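PDB 3FX3: cyclic nucleotide-binding protein from Ruegeria pomeroyi, which probably acts as a DNA-binding transcription regulator of the CRP type, pairing a cyclic nucleotide-binding domain with a helix-turn-helix domain. Local coordinates for residues W62-R67 with E102-C107. Numbering follows the deposited sequence.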
ATOM      1  N   TRP B  62     -13.673 -13.254 -12.802  1.00 27.38           N
ATOM      2  CA  TRP B  62     -13.759 -12.735 -11.430  1.00 27.12           C
ATOM      3  C   TRP B  62     -13.825 -13.896 -10.442  1.00 26.98           C
ATOM      4  O   TRP B  62     -14.618 -14.822 -10.613  1.00 27.51           O
ATOM      5  CB  TRP B  62     -15.005 -11.877 -11.277  1.00 27.64           C
ATOM      6  CG  TRP B  62     -14.893 -10.549 -11.938  1.00 28.55           C
ATOM      7  CD1 TRP B  62     -15.157 -10.252 -13.239  1.00 29.73           C
ATOM      8  CD2 TRP B  62     -14.461  -9.327 -11.322  1.00 29.77           C
ATOM      9  NE1 TRP B  62     -14.918  -8.908 -13.475  1.00 30.46           N
ATOM     10  CE2 TRP B  62     -14.482  -8.329 -12.309  1.00 30.93           C
ATOM     11  CE3 TRP B  62     -14.053  -8.990 -10.030  1.00 31.31           C
ATOM     12  CZ2 TRP B  62     -14.111  -7.013 -12.047  1.00 32.27           C
ATOM     13  CZ3 TRP B  62     -13.694  -7.673  -9.766  1.00 33.53           C
ATOM     14  CH2 TRP B  62     -13.746  -6.701 -10.769  1.00 31.24           C
ATOM     15  N   VAL B  63     -13.002 -13.832  -9.406  1.00 26.27           N
ATOM     16  CA  VAL B  63     -12.964 -14.843  -8.348  1.00 26.37           C
ATOM     17  C   VAL B  63     -13.347 -14.170  -7.049  1.00 27.02           C
ATOM     18  O   VAL B  63     -12.885 -13.063  -6.766  1.00 26.94           O
ATOM     19  CB  VAL B  63     -11.546 -15.431  -8.238  1.00 25.61           C
ATOM     20  CG1 VAL B  63     -11.401 -16.373  -7.044  1.00 24.68           C
ATOM     21  CG2 VAL B  63     -11.219 -16.149  -9.538  1.00 24.61           C
ATOM     22  N   LYS B  64     -14.205 -14.799  -6.257  1.00 27.06           N
ATOM     23  CA  LYS B  64     -14.520 -14.246  -4.936  1.00 27.68           C
ATOM     24  C   LYS B  64     -13.886 -15.092  -3.841  1.00 28.15           C
ATOM     25  O   LYS B  64     -13.797 -16.312  -3.970  1.00 28.59           O
ATOM     26  CB  LYS B  64     -16.023 -14.129  -4.721  1.00 27.67           C
ATOM     27  CG  LYS B  64     -16.758 -15.423  -4.352  1.00 30.22           C
ATOM     28  CD  LYS B  64     -18.260 -15.199  -4.040  1.00 30.87           C
ATOM     29  CE  LYS B  64     -19.042 -16.506  -4.209  1.00 31.96           C
ATOM     30  NZ  LYS B  64     -20.512 -16.404  -3.960  1.00 32.31           N
ATOM     31  N   LEU B  65     -13.452 -14.446  -2.770  1.00 27.81           N
ATOM     32  CA  LEU B  65     -12.990 -15.131  -1.582  1.00 28.43           C
ATOM     33  C   LEU B  65     -14.032 -14.866  -0.496  1.00 28.70           C
ATOM     34  O   LEU B  65     -14.470 -13.736  -0.344  1.00 28.94           O
ATOM     35  CB  LEU B  65     -11.636 -14.582  -1.129  1.00 27.77           C
ATOM     36  CG  LEU B  65     -10.360 -15.149  -1.779  1.00 31.36           C
ATOM     37  CD1 LEU B  65     -10.533 -15.453  -3.224  1.00 32.79           C
ATOM     38  CD2 LEU B  65      -9.131 -14.227  -1.557  1.00 30.81           C
ATOM     39  N   PHE B  66     -14.379 -15.881   0.282  1.00 29.09           N
ATOM     40  CA  PHE B  66     -15.414 -15.736   1.310  1.00 30.28           C
ATOM     41  C   PHE B  66     -15.157 -16.688   2.482  1.00 31.77           C
ATOM     42  O   PHE B  66     -14.537 -17.737   2.305  1.00 30.37           O
ATOM     43  CB  PHE B  66     -16.799 -15.992   0.691  1.00 30.23           C
ATOM     44  CG  PHE B  66     -16.991 -17.391   0.159  1.00 29.35           C
ATOM     45  CD1 PHE B  66     -16.612 -17.708  -1.128  1.00 31.55           C
ATOM     46  CD2 PHE B  66     -17.590 -18.375   0.942  1.00 28.38           C
ATOM     47  CE1 PHE B  66     -16.778 -18.999  -1.634  1.00 31.38           C
ATOM     48  CE2 PHE B  66     -17.777 -19.672   0.456  1.00 27.91           C
ATOM     49  CZ  PHE B  66     -17.383 -19.984  -0.838  1.00 29.80           C
ATOM     50  N   ARG B  67     -15.592 -16.305   3.680  1.00 34.40           N
ATOM     51  CA  ARG B  67     -15.573 -17.221   4.804  1.00 37.16           C
ATOM     52  C   ARG B  67     -16.969 -17.539   5.278  1.00 37.74           C
ATOM     53  O   ARG B  67     -17.896 -16.763   5.073  1.00 38.14           O
ATOM     54  CB  ARG B  67     -14.697 -16.741   5.952  1.00 38.25           C
ATOM     55  CG  ARG B  67     -15.059 -15.412   6.561  1.00 44.68           C
ATOM     56  CD  ARG B  67     -14.282 -15.201   7.902  1.00 52.52           C
ATOM     57  NE  ARG B  67     -15.105 -15.505   9.085  1.00 58.12           N
ATOM     58  CZ  ARG B  67     -16.112 -14.744   9.543  1.00 62.17           C
ATOM     59  NH1 ARG B  67     -16.446 -13.601   8.912  1.00 63.38           N
ATOM     60  NH2 ARG B  67     -16.803 -15.136  10.629  1.00 61.28           N
ATOM     61  N   GLU B 102     -14.114 -19.114  -5.129  1.00 25.87           N
ATOM     62  CA  GLU B 102     -15.051 -19.625  -6.106  1.00 26.90           C
ATOM     63  C   GLU B 102     -15.100 -18.685  -7.287  1.00 25.93           C
ATOM     64  O   GLU B 102     -15.058 -17.473  -7.092  1.00 25.82           O
ATOM     65  CB  GLU B 102     -16.424 -19.686  -5.466  1.00 26.84           C
ATOM     66  CG  GLU B 102     -17.453 -20.398  -6.257  1.00 30.59           C
ATOM     67  CD  GLU B 102     -18.740 -20.583  -5.437  1.00 33.61           C
ATOM     68  OE1 GLU B 102     -18.696 -21.378  -4.463  1.00 35.66           O
ATOM     69  OE2 GLU B 102     -19.751 -19.909  -5.756  1.00 31.01           O
ATOM     70  N   ALA B 103     -15.198 -19.242  -8.482  1.00 25.55           N
ATOM     71  CA  ALA B 103     -15.348 -18.462  -9.698  1.00 26.97           C
ATOM     72  C   ALA B 103     -16.735 -17.801  -9.719  1.00 28.05           C
ATOM     73  O   ALA B 103     -17.744 -18.462  -9.531  1.00 28.08           O
ATOM     74  CB  ALA B 103     -15.183 -19.350 -10.917  1.00 26.20           C
ATOM     75  N   VAL B 104     -16.754 -16.491  -9.936  1.00 29.83           N
ATOM     76  CA  VAL B 104     -17.995 -15.692 -10.017  1.00 30.93           C
ATOM     77  C   VAL B 104     -18.429 -15.567 -11.474  1.00 30.74           C
ATOM     78  O   VAL B 104     -19.587 -15.490 -11.746  1.00 32.12           O
ATOM     79  CB  VAL B 104     -17.787 -14.267  -9.392  1.00 31.73           C
ATOM     80  CG1 VAL B 104     -18.917 -13.316  -9.767  1.00 32.43           C
ATOM     81  CG2 VAL B 104     -17.671 -14.388  -7.883  1.00 33.48           C
ATOM     82  N   THR B 105     -17.482 -15.529 -12.403  1.00 29.81           N
ATOM     83  CA  THR B 105     -17.767 -15.675 -13.822  1.00 29.06           C
ATOM     84  C   THR B 105     -16.950 -16.879 -14.266  1.00 29.21           C
ATOM     85  O   THR B 105     -16.170 -17.409 -13.485  1.00 28.62           O
ATOM     86  CB  THR B 105     -17.251 -14.439 -14.590  1.00 29.07           C
ATOM     87  OG1 THR B 105     -15.832 -14.363 -14.387  1.00 27.74           O
ATOM     88  CG2 THR B 105     -17.895 -13.163 -14.042  1.00 26.28           C
ATOM     89  N   PRO B 106     -17.120 -17.322 -15.521  1.00 29.48           N
ATOM     90  CA  PRO B 106     -16.095 -18.232 -16.021  1.00 30.03           C
ATOM     91  C   PRO B 106     -14.709 -17.570 -15.875  1.00 30.07           C
ATOM     92  O   PRO B 106     -14.578 -16.361 -16.121  1.00 29.76           O
ATOM     93  CB  PRO B 106     -16.472 -18.423 -17.503  1.00 30.04           C
ATOM     94  CG  PRO B 106     -17.942 -18.065 -17.576  1.00 29.47           C
ATOM     95  CD  PRO B 106     -18.081 -16.940 -16.568  1.00 29.64           C
ATOM     96  N   CYS B 107     -13.717 -18.347 -15.427  1.00 30.76           N
ATOM     97  CA  CYS B 107     -12.358 -17.849 -15.087  1.00 31.72           C
ATOM     98  C   CYS B 107     -11.267 -18.636 -15.753  1.00 30.70           C
ATOM     99  O   CYS B 107     -11.414 -19.827 -15.948  1.00 31.13           O
ATOM    100  CB  CYS B 107     -12.104 -18.018 -13.595  1.00 31.45           C
ATOM    101  SG  CYS B 107     -12.968 -16.791 -12.722  1.00 39.95           S
TER
HETATM  102  O   HOH W   1     -21.110 -18.922  -3.567  1.00 39.06           O
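Lys64 and Glu102 face each other as a hydrogen-bonded pair in an antiparallel sheet of the cyclic nucleotide-binding domain, a cupin-type beta roll, and illustrate how strand pairing sets side chains side by side. Their backbones exchange two bonds, Lys64 N to Glu102 O (2.9 Å) and Glu102 N to Lys64 O. Both side chains leave the same face and run extended in the same direction. With Lys64 NZ 4.0 Å from Glu102 OE2 the charges fall short of a salt bridge, and a water bridges them, accepting from NZ and donating to OE2; Glu74 adds a long, weak ion pair to the lysine. The lysine CG sits between its own backbone N and carbonyl carbon (chi1 79°), where it meets Val104 CG2 at 3.8 Å, the two side chains crossing at about a right angle. Nearer the backbone, Glu102 CB lies at the edge of the Phe66 ring, 3.9 Å from CE1. Across the sheet, on the Val63 and Ala103 face, Val63 CG2 packs on Cys107 SG at 3.7 Å.

Past Ala103 the 102-107 segment leaves the strand, yet Trp62 still holds it: its O accepts from Val104 N (2.8 Å) and, weakly, from Thr105 N. The indole reaches away from this pairing to the Crp-like helix-turn-helix domain, where NE1 bonds Thr176 O. The hydroxyl of Thr105 has two roles, since Thr105 OG1 accepts from Trp62 N at 2.9 Å and donates to Pro106 O, approaching from above that carbonyl's plane. A valine in place of Thr105 would probably leave Trp62 N without its side-chain acceptor and Pro106 O without the hydroxyl donor, loosening the 104-106 segment at the strand. The methyl of the same residue, Thr105 CG2, lies 4.1 Å from Trp62 CD1.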